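Local coordinates for protein eukaryotic Translation Initiation 4E (Schistosoma mansoni, PDB 3HXI) that binds the 7-methylguanosine cap at the 5' end of mRNA and, as a eukaryotic initiation factor 4E, probably helps recruit capped messages for translation, at residues K79-V90 and S133-D142; E162-V170 and C183-I189. All coordinates share one frame; numbering follows the deposited sequence.

Contact 1. Residues K79-V90 and S133-D142. With GTG (7-methyl-guanosine-5'-triphosphate-5'-guanosine), chain C.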
loop_
_atom_site.group_PDB
_atom_site.type_symbol
_atom_site.label_atom_id
_atom_site.label_comp_id
_atom_site.label_asym_id
_atom_site.label_seq_id
_atom_site.Cartn_x
_atom_site.Cartn_y
_atom_site.Cartn_z
ATOM N N LYS A 79 -13.910 6.380 -2.260
ATOM C CA LYS A 79 -13.280 5.177 -2.803
ATOM C C LYS A 79 -12.766 4.216 -1.720
ATOM O O LYS A 79 -12.507 3.053 -2.011
ATOM C CB LYS A 79 -12.155 5.543 -3.774
ATOM C CG LYS A 79 -12.619 6.291 -5.032
ATOM C CD LYS A 79 -13.250 5.379 -6.045
ATOM C CE LYS A 79 -12.230 4.402 -6.620
ATOM N NZ LYS A 79 -12.936 3.347 -7.402
ATOM N N ASN A 80 -12.633 4.700 -0.491
ATOM C CA ASN A 80 -12.214 3.838 0.641
ATOM C C ASN A 80 -13.329 3.429 1.592
ATOM O O ASN A 80 -13.239 2.379 2.221
ATOM C CB ASN A 80 -11.094 4.492 1.471
ATOM C CG ASN A 80 -9.826 4.751 0.667
ATOM O OD1 ASN A 80 -9.413 3.933 -0.161
ATOM N ND2 ASN A 80 -9.189 5.886 0.929
ATOM N N GLU A 81 -14.379 4.239 1.706
ATOM C CA GLU A 81 -15.348 4.067 2.798
ATOM C C GLU A 81 -16.062 2.700 2.835
ATOM O O GLU A 81 -16.417 2.215 3.918
ATOM C CB GLU A 81 -16.349 5.223 2.827
ATOM C CG GLU A 81 -17.175 5.394 1.567
ATOM C CD GLU A 81 -18.232 6.470 1.713
ATOM O OE1 GLU A 81 -18.607 7.071 0.685
ATOM O OE2 GLU A 81 -18.692 6.692 2.854
ATOM N N ASN A 82 -16.242 2.086 1.670
ATOM C CA ASN A 82 -16.883 0.782 1.574
ATOM C C ASN A 82 -15.905 -0.319 1.228
ATOM O O ASN A 82 -16.297 -1.430 0.830
ATOM C CB ASN A 82 -18.044 0.850 0.585
ATOM C CG ASN A 82 -19.110 1.850 1.020
ATOM O OD1 ASN A 82 -19.582 2.652 0.223
ATOM N ND2 ASN A 82 -19.460 1.825 2.297
ATOM N N GLY A 83 -14.624 -0.017 1.440
ATOM C CA GLY A 83 -13.547 -0.933 1.100
ATOM C C GLY A 83 -12.959 -1.733 2.254
ATOM O O GLY A 83 -13.603 -2.009 3.289
ATOM N N GLY A 84 -11.718 -2.144 2.060
ATOM C CA GLY A 84 -11.028 -2.912 3.077
ATOM C C GLY A 84 -9.584 -3.062 2.676
ATOM O O GLY A 84 -9.196 -2.706 1.562
ATOM N N ARG A 85 -8.784 -3.580 3.599
ATOM C CA ARG A 85 -7.355 -3.725 3.359
ATOM C C ARG A 85 -6.886 -5.161 3.500
ATOM O O ARG A 85 -7.371 -5.892 4.366
ATOM C CB ARG A 85 -6.545 -2.816 4.311
ATOM C CG ARG A 85 -6.498 -3.333 5.744
ATOM C CD ARG A 85 -5.772 -2.389 6.664
ATOM N NE ARG A 85 -5.782 -2.926 8.013
ATOM C CZ ARG A 85 -5.085 -2.449 9.036
ATOM N NH1 ARG A 85 -5.176 -3.058 10.222
ATOM N NH2 ARG A 85 -4.303 -1.388 8.885
ATOM N N TRP A 86 -5.950 -5.558 2.631
ATOM C CA TRP A 86 -5.127 -6.735 2.899
ATOM C C TRP A 86 -4.071 -6.308 3.901
ATOM O O TRP A 86 -3.328 -5.372 3.628
ATOM C CB TRP A 86 -4.477 -7.279 1.619
ATOM C CG TRP A 86 -5.416 -8.198 0.828
ATOM C CD1 TRP A 86 -5.945 -7.964 -0.411
ATOM C CD2 TRP A 86 -5.943 -9.465 1.257
ATOM N NE1 TRP A 86 -6.757 -9.036 -0.802
ATOM C CE2 TRP A 86 -6.765 -9.959 0.212
ATOM C CE3 TRP A 86 -5.768 -10.254 2.414
ATOM C CZ2 TRP A 86 -7.419 -11.200 0.293
ATOM C CZ3 TRP A 86 -6.419 -11.459 2.497
ATOM C CH2 TRP A 86 -7.243 -11.925 1.436
ATOM N N LEU A 87 -4.029 -6.980 5.058
ATOM C CA LEU A 87 -3.074 -6.665 6.116
ATOM C C LEU A 87 -1.955 -7.700 6.192
ATOM O O LEU A 87 -2.204 -8.912 6.250
ATOM C CB LEU A 87 -3.795 -6.537 7.467
ATOM C CG LEU A 87 -2.842 -6.361 8.661
ATOM C CD1 LEU A 87 -2.285 -4.957 8.698
ATOM C CD2 LEU A 87 -3.575 -6.702 9.932
ATOM N N ILE A 88 -0.719 -7.201 6.186
ATOM C CA ILE A 88 0.468 -8.064 6.198
ATOM C C ILE A 88 1.235 -7.786 7.484
ATOM O O ILE A 88 1.659 -6.652 7.709
ATOM C CB ILE A 88 1.421 -7.742 5.022
ATOM C CG1 ILE A 88 0.749 -8.002 3.665
ATOM C CG2 ILE A 88 2.734 -8.582 5.134
ATOM C CD1 ILE A 88 1.312 -7.117 2.554
ATOM N N ASN A 89 1.391 -8.810 8.326
ATOM C CA ASN A 89 2.152 -8.675 9.549
ATOM C C ASN A 89 3.583 -9.074 9.293
ATOM O O ASN A 89 3.881 -10.237 8.976
ATOM C CB ASN A 89 1.556 -9.517 10.669
ATOM C CG ASN A 89 0.190 -9.023 11.101
ATOM O OD1 ASN A 89 -0.037 -7.819 11.217
ATOM N ND2 ASN A 89 -0.723 -9.949 11.339
ATOM N N VAL A 90 4.463 -8.096 9.416
ATOM C CA VAL A 90 5.884 -8.276 9.131
ATOM C C VAL A 90 6.511 -9.118 10.224
ATOM O O VAL A 90 6.230 -8.907 11.408
ATOM C CB VAL A 90 6.597 -6.911 9.060
ATOM C CG1 VAL A 90 8.117 -7.073 8.928
ATOM C CG2 VAL A 90 6.032 -6.095 7.918
ATOM N N SER A 133 5.603 -4.628 12.701
ATOM C CA SER A 133 5.270 -3.666 11.651
ATOM C C SER A 133 4.195 -4.266 10.748
ATOM O O SER A 133 3.919 -5.471 10.809
ATOM C CB SER A 133 6.540 -3.276 10.855
ATOM O OG SER A 133 7.501 -2.603 11.683
ATOM N N LYS A 134 3.546 -3.408 9.956
ATOM C CA LYS A 134 2.424 -3.831 9.137
ATOM C C LYS A 134 2.540 -3.184 7.765
ATOM O O LYS A 134 2.892 -2.006 7.657
ATOM C CB LYS A 134 1.103 -3.408 9.782
ATOM C CG LYS A 134 0.818 -4.063 11.143
ATOM C CD LYS A 134 -0.410 -3.460 11.770
ATOM C CE LYS A 134 -0.098 -2.083 12.419
ATOM N NZ LYS A 134 -1.188 -1.684 13.363
ATOM N N LEU A 135 2.244 -3.952 6.722
ATOM C CA LEU A 135 2.052 -3.383 5.388
ATOM C C LEU A 135 0.612 -3.692 5.016
ATOM O O LEU A 135 0.105 -4.752 5.382
ATOM C CB LEU A 135 2.983 -4.025 4.359
ATOM C CG LEU A 135 4.397 -3.476 4.138
ATOM C CD1 LEU A 135 5.341 -3.976 5.248
ATOM C CD2 LEU A 135 4.944 -3.918 2.772
ATOM N N SER A 136 -0.025 -2.796 4.277
ATOM C CA SER A 136 -1.434 -2.959 3.930
ATOM C C SER A 136 -1.620 -2.533 2.486
ATOM O O SER A 136 -0.916 -1.652 2.009
ATOM C CB SER A 136 -2.300 -2.054 4.807
ATOM O OG SER A 136 -2.384 -2.537 6.129
ATOM N N VAL A 137 -2.589 -3.140 1.810
ATOM C CA VAL A 137 -3.062 -2.630 0.535
ATOM C C VAL A 137 -4.556 -2.398 0.691
ATOM O O VAL A 137 -5.300 -3.316 1.032
ATOM C CB VAL A 137 -2.823 -3.611 -0.608
ATOM C CG1 VAL A 137 -3.573 -3.154 -1.875
ATOM C CG2 VAL A 137 -1.339 -3.778 -0.865
ATOM N N TRP A 138 -4.977 -1.170 0.418
ATOM C CA TRP A 138 -6.368 -0.757 0.547
ATOM C C TRP A 138 -7.071 -0.933 -0.794
ATOM O O TRP A 138 -6.530 -0.525 -1.835
ATOM C CB TRP A 138 -6.382 0.721 0.929
ATOM C CG TRP A 138 -6.026 1.005 2.372
ATOM C CD1 TRP A 138 -5.157 0.310 3.184
ATOM C CD2 TRP A 138 -6.530 2.086 3.155
ATOM N NE1 TRP A 138 -5.094 0.912 4.429
ATOM C CE2 TRP A 138 -5.938 1.994 4.436
ATOM C CE3 TRP A 138 -7.425 3.139 2.890
ATOM C CZ2 TRP A 138 -6.232 2.905 5.466
ATOM C CZ3 TRP A 138 -7.717 4.034 3.904
ATOM C CH2 TRP A 138 -7.103 3.925 5.178
ATOM N N LEU A 139 -8.260 -1.536 -0.737
ATOM C CA LEU A 139 -9.077 -1.912 -1.889
ATOM C C LEU A 139 -10.401 -1.172 -1.810
ATOM O O LEU A 139 -10.862 -0.836 -0.720
ATOM C CB LEU A 139 -9.358 -3.420 -1.865
ATOM C CG LEU A 139 -8.174 -4.383 -2.031
ATOM C CD1 LEU A 139 -8.672 -5.782 -2.400
ATOM C CD2 LEU A 139 -7.239 -3.896 -3.130
ATOM N N THR A 140 -11.034 -0.940 -2.953
ATOM C CA THR A 140 -12.221 -0.074 -2.976
ATOM C C THR A 140 -13.528 -0.727 -2.494
ATOM O O THR A 140 -14.466 -0.017 -2.102
ATOM C CB THR A 140 -12.420 0.557 -4.367
ATOM O OG1 THR A 140 -13.364 1.632 -4.275
ATOM C CG2 THR A 140 -12.911 -0.478 -5.355
ATOM N N SER A 141 -13.601 -2.055 -2.566
ATOM C CA SER A 141 -14.761 -2.797 -2.063
ATOM C C SER A 141 -14.362 -3.768 -0.955
ATOM O O SER A 141 -13.174 -3.983 -0.717
ATOM C CB SER A 141 -15.437 -3.562 -3.200
ATOM O OG SER A 141 -14.740 -4.772 -3.442
ATOM N N ASP A 142 -15.357 -4.353 -0.286
ATOM C CA ASP A 142 -15.095 -5.387 0.733
ATOM C C ASP A 142 -15.799 -6.689 0.397
ATOM O O ASP A 142 -15.773 -7.636 1.178
ATOM C CB ASP A 142 -15.496 -4.902 2.138
ATOM C CG ASP A 142 -17.004 -4.631 2.273
ATOM O OD1 ASP A 142 -17.386 -3.804 3.122
ATOM O OD2 ASP A 142 -17.797 -5.226 1.516
HETATM P PA GTG C . -3.284 2.667 13.246
HETATM O O1A GTG C . -2.087 3.579 13.269
HETATM O O2A GTG C . -3.688 1.911 11.998
HETATM O O3A GTG C . -3.268 1.602 14.447
HETATM P PB GTG C . -2.088 1.201 15.435
HETATM O O1B GTG C . -0.845 0.805 14.675
HETATM O O2B GTG C . -2.710 0.219 16.421
HETATM O O3B GTG C . -1.884 2.585 16.227
HETATM N N9A GTG C . -7.040 6.280 11.998
HETATM C C8A GTG C . -6.353 5.418 11.240
HETATM N N7A GTG C . -6.772 5.538 9.960
HETATM C C7X GTG C . -6.224 4.736 8.838
HETATM C C5A GTG C . -7.721 6.477 9.936
HETATM C C6A GTG C . -8.487 6.993 8.884
HETATM O O6A GTG C . -8.371 6.602 7.699
HETATM N N1A GTG C . -9.406 7.945 9.180
HETATM C C2A GTG C . -9.544 8.393 10.468
HETATM N N2A GTG C . -10.443 9.342 10.787
HETATM N N3A GTG C . -8.797 7.894 11.478
HETATM C C4A GTG C . -7.882 6.945 11.217
HETATM O O5D GTG C . -4.529 3.573 13.617
HETATM C C5D GTG C . -4.518 4.291 14.846
HETATM C C4D GTG C . -5.743 5.175 14.917
HETATM O O4D GTG C . -5.629 6.184 13.924
HETATM C C3D GTG C . -7.042 4.456 14.615
HETATM O O3D GTG C . -7.533 3.766 15.763
HETATM C C2D GTG C . -7.926 5.602 14.187
HETATM O O2D GTG C . -8.434 6.284 15.344
HETATM C C1D GTG C . -6.940 6.508 13.460
HETATM P PG GTG C . -0.709 2.952 17.260
HETATM O O1G GTG C . 0.504 2.090 17.106
HETATM O O2G GTG C . -1.330 3.135 18.633
HETATM O O5E GTG C . -0.352 4.422 16.719
HETATM C C5E GTG C . 0.354 4.583 15.490
HETATM C C4E GTG C . 0.652 6.050 15.256
HETATM O O4E GTG C . -0.586 6.754 15.114
HETATM C C3E GTG C . 1.366 6.704 16.424
HETATM O O3E GTG C . 2.137 7.792 15.887
HETATM C C2E GTG C . 0.247 7.293 17.272
HETATM O O2E GTG C . 0.674 8.411 18.068
HETATM C C1E GTG C . -0.722 7.718 16.177
HETATM N N9B GTG C . -2.158 7.762 16.516
HETATM C C8B GTG C . -2.716 6.499 16.938
HETATM N N7B GTG C . -4.114 6.868 17.138
HETATM C C5B GTG C . -4.263 8.186 16.808
HETATM C C6B GTG C . -5.418 9.101 16.797
HETATM O O6B GTG C . -6.537 8.639 17.148
HETATM N N1B GTG C . -5.208 10.396 16.425
HETATM C C2B GTG C . -3.964 10.856 16.051
HETATM N N2B GTG C . -3.775 12.145 15.674
HETATM N N3B GTG C . -2.865 10.064 16.036
HETATM C C4B GTG C . -2.976 8.766 16.385
HETATM O O HOH W 1 -10.242 0.773 1.452
HETATM O O HOH W 2 -15.502 2.450 -1.032
HETATM O O HOH W 3 -17.929 -2.890 -0.716
HETATM O O HOH W 4 -16.119 -1.865 4.196
HETATM O O HOH W 5 -3.592 0.377 6.811
HETATM O O HOH W 6 -2.855 -0.577 11.230
#
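With CG of Arg85 held between its backbone N and carbonyl carbon (chi1 74°) and the chain extended from there to NE, the arginine reaches past Ser136 and beside Trp138. Its CD lies 3.4 Å from Ser136 OG. Leu87, on the same face, has CG anti to its backbone N (chi1 174°) and lays CD1 over the centre of one face of the guanidinium, 3.7 Å above the plane. Two waters meet that guanidinium at its edge: one also accepts from Trp138 NE1, the other from Lys134 NZ while donating to a cap phosphate oxygen, and NH1 is bound to Gln168. Lys134, whose long chain suits it to reach a phosphate, gives NZ to GTG O1B at 2.8 Å. The N7 methyl of the cap, GTG C7X, lies in the indole plane of Trp138 at its edge, 3.8 Å from CZ2. Asn80 turns its amide nearly perpendicular to that indole, with CG 3.6 Å from Trp138 CE3; its ND2 is held by Lys74 O. The antiparallel pair 84-89 and 134-139 is central in the curved sheet of the eIF4E fold, whose concave side receives the cap. The other face is largely apolar: Val90 CG2 presses tightly on Leu135 CD1, and Leu139 CD1 meets Trp86 CD1 at 4.0 Å, under helix 145-159, where Trp86 NE1 bonds Ile148 O. Six backbone bonds join the strands. Just before strand 84-89, Gly83 lacks a side chain and its CA can lie 3.2 Å from Leu139 O; just after strand 134-139, Thr140 OG1 donates in the carbonyl plane to Lys79 O at 2.8 Å.

Contact 2. Residues E162-V170 and C183-I189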
loop_
_atom_site.group_PDB
_atom_site.type_symbol
_atom_site.label_atom_id
_atom_site.label_comp_id
_atom_site.label_asym_id
_atom_site.label_seq_id
_atom_site.Cartn_x
_atom_site.Cartn_y
_atom_site.Cartn_z
ATOM N N GLU A 162 4.908 -15.832 3.686
ATOM C CA GLU A 162 4.615 -17.167 4.166
ATOM C C GLU A 162 3.422 -17.181 5.111
ATOM O O GLU A 162 2.538 -18.029 4.982
ATOM C CB GLU A 162 5.878 -17.775 4.784
ATOM C CG GLU A 162 6.777 -18.376 3.695
ATOM C CD GLU A 162 8.159 -18.722 4.178
ATOM O OE1 GLU A 162 8.276 -19.408 5.216
ATOM O OE2 GLU A 162 9.135 -18.312 3.511
ATOM N N ASP A 163 3.383 -16.221 6.026
ATOM C CA ASP A 163 2.323 -16.134 7.007
ATOM C C ASP A 163 1.019 -15.680 6.367
ATOM O O ASP A 163 1.024 -15.001 5.324
ATOM C CB ASP A 163 2.705 -15.176 8.131
ATOM C CG ASP A 163 3.846 -15.691 8.963
ATOM O OD1 ASP A 163 4.339 -16.786 8.663
ATOM O OD2 ASP A 163 4.229 -15.019 9.926
ATOM N N THR A 164 -0.079 -16.048 7.022
ATOM C CA THR A 164 -1.416 -15.691 6.582
ATOM C C THR A 164 -1.597 -14.185 6.513
ATOM O O THR A 164 -1.201 -13.446 7.445
ATOM C CB THR A 164 -2.469 -16.257 7.553
ATOM O OG1 THR A 164 -2.340 -17.675 7.592
ATOM C CG2 THR A 164 -3.892 -15.876 7.121
ATOM N N ILE A 165 -2.194 -13.738 5.418
ATOM C CA ILE A 165 -2.627 -12.337 5.297
ATOM C C ILE A 165 -4.149 -12.223 5.453
ATOM O O ILE A 165 -4.870 -13.147 5.102
ATOM C CB ILE A 165 -2.143 -11.678 3.983
ATOM C CG1 ILE A 165 -2.702 -12.374 2.728
ATOM C CG2 ILE A 165 -0.606 -11.623 3.945
ATOM C CD1 ILE A 165 -2.466 -11.565 1.436
ATOM N N TYR A 166 -4.605 -11.070 5.937
ATOM C CA TYR A 166 -5.974 -10.866 6.415
ATOM C C TYR A 166 -6.661 -9.718 5.690
ATOM O O TYR A 166 -6.094 -8.623 5.568
ATOM C CB TYR A 166 -5.960 -10.562 7.917
ATOM C CG TYR A 166 -5.269 -11.644 8.738
ATOM C CD1 TYR A 166 -5.940 -12.834 9.075
ATOM C CD2 TYR A 166 -3.937 -11.489 9.150
ATOM C CE1 TYR A 166 -5.300 -13.834 9.826
ATOM C CE2 TYR A 166 -3.292 -12.481 9.896
ATOM C CZ TYR A 166 -3.977 -13.646 10.222
ATOM O OH TYR A 166 -3.329 -14.606 10.954
ATOM N N PHE A 167 -7.882 -9.960 5.202
ATOM C CA PHE A 167 -8.661 -8.880 4.577
ATOM C C PHE A 167 -9.704 -8.316 5.550
ATOM O O PHE A 167 -10.634 -9.019 5.963
ATOM C CB PHE A 167 -9.345 -9.322 3.272
ATOM C CG PHE A 167 -10.017 -8.186 2.550
ATOM C CD1 PHE A 167 -9.260 -7.308 1.777
ATOM C CD2 PHE A 167 -11.370 -7.962 2.680
ATOM C CE1 PHE A 167 -9.850 -6.214 1.134
ATOM C CE2 PHE A 167 -11.971 -6.882 2.027
ATOM C CZ PHE A 167 -11.195 -6.000 1.261
ATOM N N GLN A 168 -9.533 -7.041 5.885
ATOM C CA GLN A 168 -10.301 -6.375 6.939
ATOM C C GLN A 168 -11.046 -5.206 6.339
ATOM O O GLN A 168 -10.429 -4.228 5.908
ATOM C CB GLN A 168 -9.374 -5.882 8.060
ATOM C CG GLN A 168 -8.494 -6.965 8.590
ATOM C CD GLN A 168 -7.459 -6.467 9.571
ATOM O OE1 GLN A 168 -7.113 -5.272 9.598
ATOM N NE2 GLN A 168 -6.961 -7.386 10.400
ATOM N N PRO A 169 -12.388 -5.304 6.303
ATOM C CA PRO A 169 -13.199 -4.205 5.842
ATOM C C PRO A 169 -12.972 -2.996 6.727
ATOM O O PRO A 169 -12.608 -3.143 7.908
ATOM C CB PRO A 169 -14.635 -4.731 6.014
ATOM C CG PRO A 169 -14.498 -6.214 5.975
ATOM C CD PRO A 169 -13.208 -6.450 6.722
ATOM N N VAL A 170 -13.167 -1.815 6.149
ATOM C CA VAL A 170 -13.058 -0.543 6.878
ATOM C C VAL A 170 -13.868 -0.541 8.187
ATOM O O VAL A 170 -13.397 -0.086 9.220
ATOM C CB VAL A 170 -13.431 0.668 5.966
ATOM C CG1 VAL A 170 -13.500 1.947 6.777
ATOM C CG2 VAL A 170 -12.392 0.826 4.858
ATOM N N CYS A 183 -6.140 -11.120 15.612
ATOM C CA CYS A 183 -5.923 -10.730 14.219
ATOM C C CYS A 183 -6.600 -11.718 13.247
ATOM O O CYS A 183 -6.167 -12.863 13.059
ATOM C CB CYS A 183 -4.430 -10.585 13.941
ATOM S SG CYS A 183 -4.050 -9.797 12.400
ATOM N N THR A 184 -7.671 -11.245 12.625
ATOM C CA THR A 184 -8.487 -12.081 11.767
ATOM C C THR A 184 -8.954 -11.249 10.581
ATOM O O THR A 184 -8.718 -10.037 10.532
ATOM C CB THR A 184 -9.683 -12.660 12.558
ATOM O OG1 THR A 184 -10.320 -13.705 11.798
ATOM C CG2 THR A 184 -10.685 -11.571 12.919
ATOM N N GLY A 185 -9.591 -11.890 9.617
ATOM C CA GLY A 185 -10.146 -11.157 8.498
ATOM C C GLY A 185 -11.378 -11.812 7.911
ATOM O O GLY A 185 -11.615 -13.014 8.097
ATOM N N LYS A 186 -12.159 -11.004 7.209
ATOM C CA LYS A 186 -13.257 -11.485 6.381
ATOM C C LYS A 186 -12.787 -12.554 5.405
ATOM O O LYS A 186 -13.502 -13.526 5.164
ATOM C CB LYS A 186 -13.879 -10.313 5.630
ATOM C CG LYS A 186 -14.997 -10.705 4.675
ATOM C CD LYS A 186 -15.644 -9.485 4.103
ATOM C CE LYS A 186 -16.879 -9.910 3.300
ATOM N NZ LYS A 186 -17.618 -8.737 2.848
ATOM N N TYR A 187 -11.589 -12.367 4.845
ATOM C CA TYR A 187 -10.939 -13.356 3.999
ATOM C C TYR A 187 -9.530 -13.529 4.542
ATOM O O TYR A 187 -8.987 -12.591 5.143
ATOM C CB TYR A 187 -10.852 -12.877 2.551
ATOM C CG TYR A 187 -12.169 -12.415 1.943
ATOM C CD1 TYR A 187 -13.266 -13.277 1.837
ATOM C CD2 TYR A 187 -12.291 -11.130 1.429
ATOM C CE1 TYR A 187 -14.476 -12.836 1.284
ATOM C CE2 TYR A 187 -13.481 -10.688 0.850
ATOM C CZ TYR A 187 -14.564 -11.542 0.778
ATOM O OH TYR A 187 -15.725 -11.071 0.211
ATOM N N GLU A 188 -8.941 -14.689 4.339
ATOM C CA GLU A 188 -7.588 -14.979 4.768
ATOM C C GLU A 188 -6.883 -15.847 3.753
ATOM O O GLU A 188 -7.479 -16.706 3.215
ATOM C CB GLU A 188 -7.620 -15.736 6.078
ATOM C CG GLU A 188 -8.267 -14.994 7.210
ATOM C CD GLU A 188 -8.064 -15.661 8.548
ATOM O OE1 GLU A 188 -7.575 -16.766 8.592
ATOM O OE2 GLU A 188 -8.436 -15.077 9.537
ATOM N N ILE A 189 -5.621 -15.596 3.484
ATOM C CA ILE A 189 -4.866 -16.492 2.618
ATOM C C ILE A 189 -3.382 -16.489 2.878
ATOM O O ILE A 189 -2.913 -15.564 3.464
ATOM C CB ILE A 189 -5.116 -16.253 1.140
ATOM C CG1 ILE A 189 -4.601 -14.938 0.683
ATOM C CG2 ILE A 189 -6.567 -16.201 0.829
ATOM C CD1 ILE A 189 -5.361 -14.507 -0.405
#
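Backbone hydrogen bonds join Ile165 and Ile189 in both directions: Ile165 N gives a nearly straight bond to Ile189 O (169° at the hydrogen), and Ile189 N returns one to Ile165 O. Phe167 N then donates to Tyr187 O, whereas the bond from Lys186 N to Phe167 O is weak, as the chain departs from its extended course at Lys186. Gly185, with no side chain, lets its CA come 3.4 Å from Phe167 O. Among side-chain bonds, the extended Gln168 sends NE2 to Thr184 O at 3.2 Å, its OE1 being taken by Arg85. Glu188 OE2 accepts from Thr184 OG1, nearly along its C-O axis, and lies at the edge of the Tyr166 ring, 3.4 Å from CE1, the carboxylate almost perpendicular to the ring. Tyr166 also meets sulfur: Cys183 SG, anti to its backbone N (chi1 -168°), sits obliquely to the ring, and Cys183 O lies over one face. Apolar packing fills the side toward helix 145-159, where Phe167 and Tyr187 run side by side, CD2 to CD2 at 3.5 Å. Ile165 CG1 touches Ile189 CG1 there. Large hydrophobic groups suit this side, while Tyr166 and Glu188 can keep polar ends on the other, more exposed one. The arrangement is a short antiparallel edge pairing, in which the C-terminal tail forms one edge of the eIF4E sheet.

Strands 84-89 and 166-169 are neighbours, so contact 1 and contact 2 are successive parts of one antiparallel sheet, their centres about 9 Å apart. Contact 1 is the more buried, lying nearer the centre of the chain, and joins two full strands; contact 2 lies about 14 Å from the chain centre, at the sheet margin, with a short, weakly bonded terminal strand. The backbone bond from Leu87 N to Tyr166 O links them, as does Lys186 NZ with Asp142 O. Both pack apolar groups toward helix 145-159, where Trp86 meets Phe167 edge-to-face. Their opposite sides differ: contact 1 offers basic and aromatic groups to the cap, contact 2 mainly a local tyrosine, cysteine and glutamate cluster.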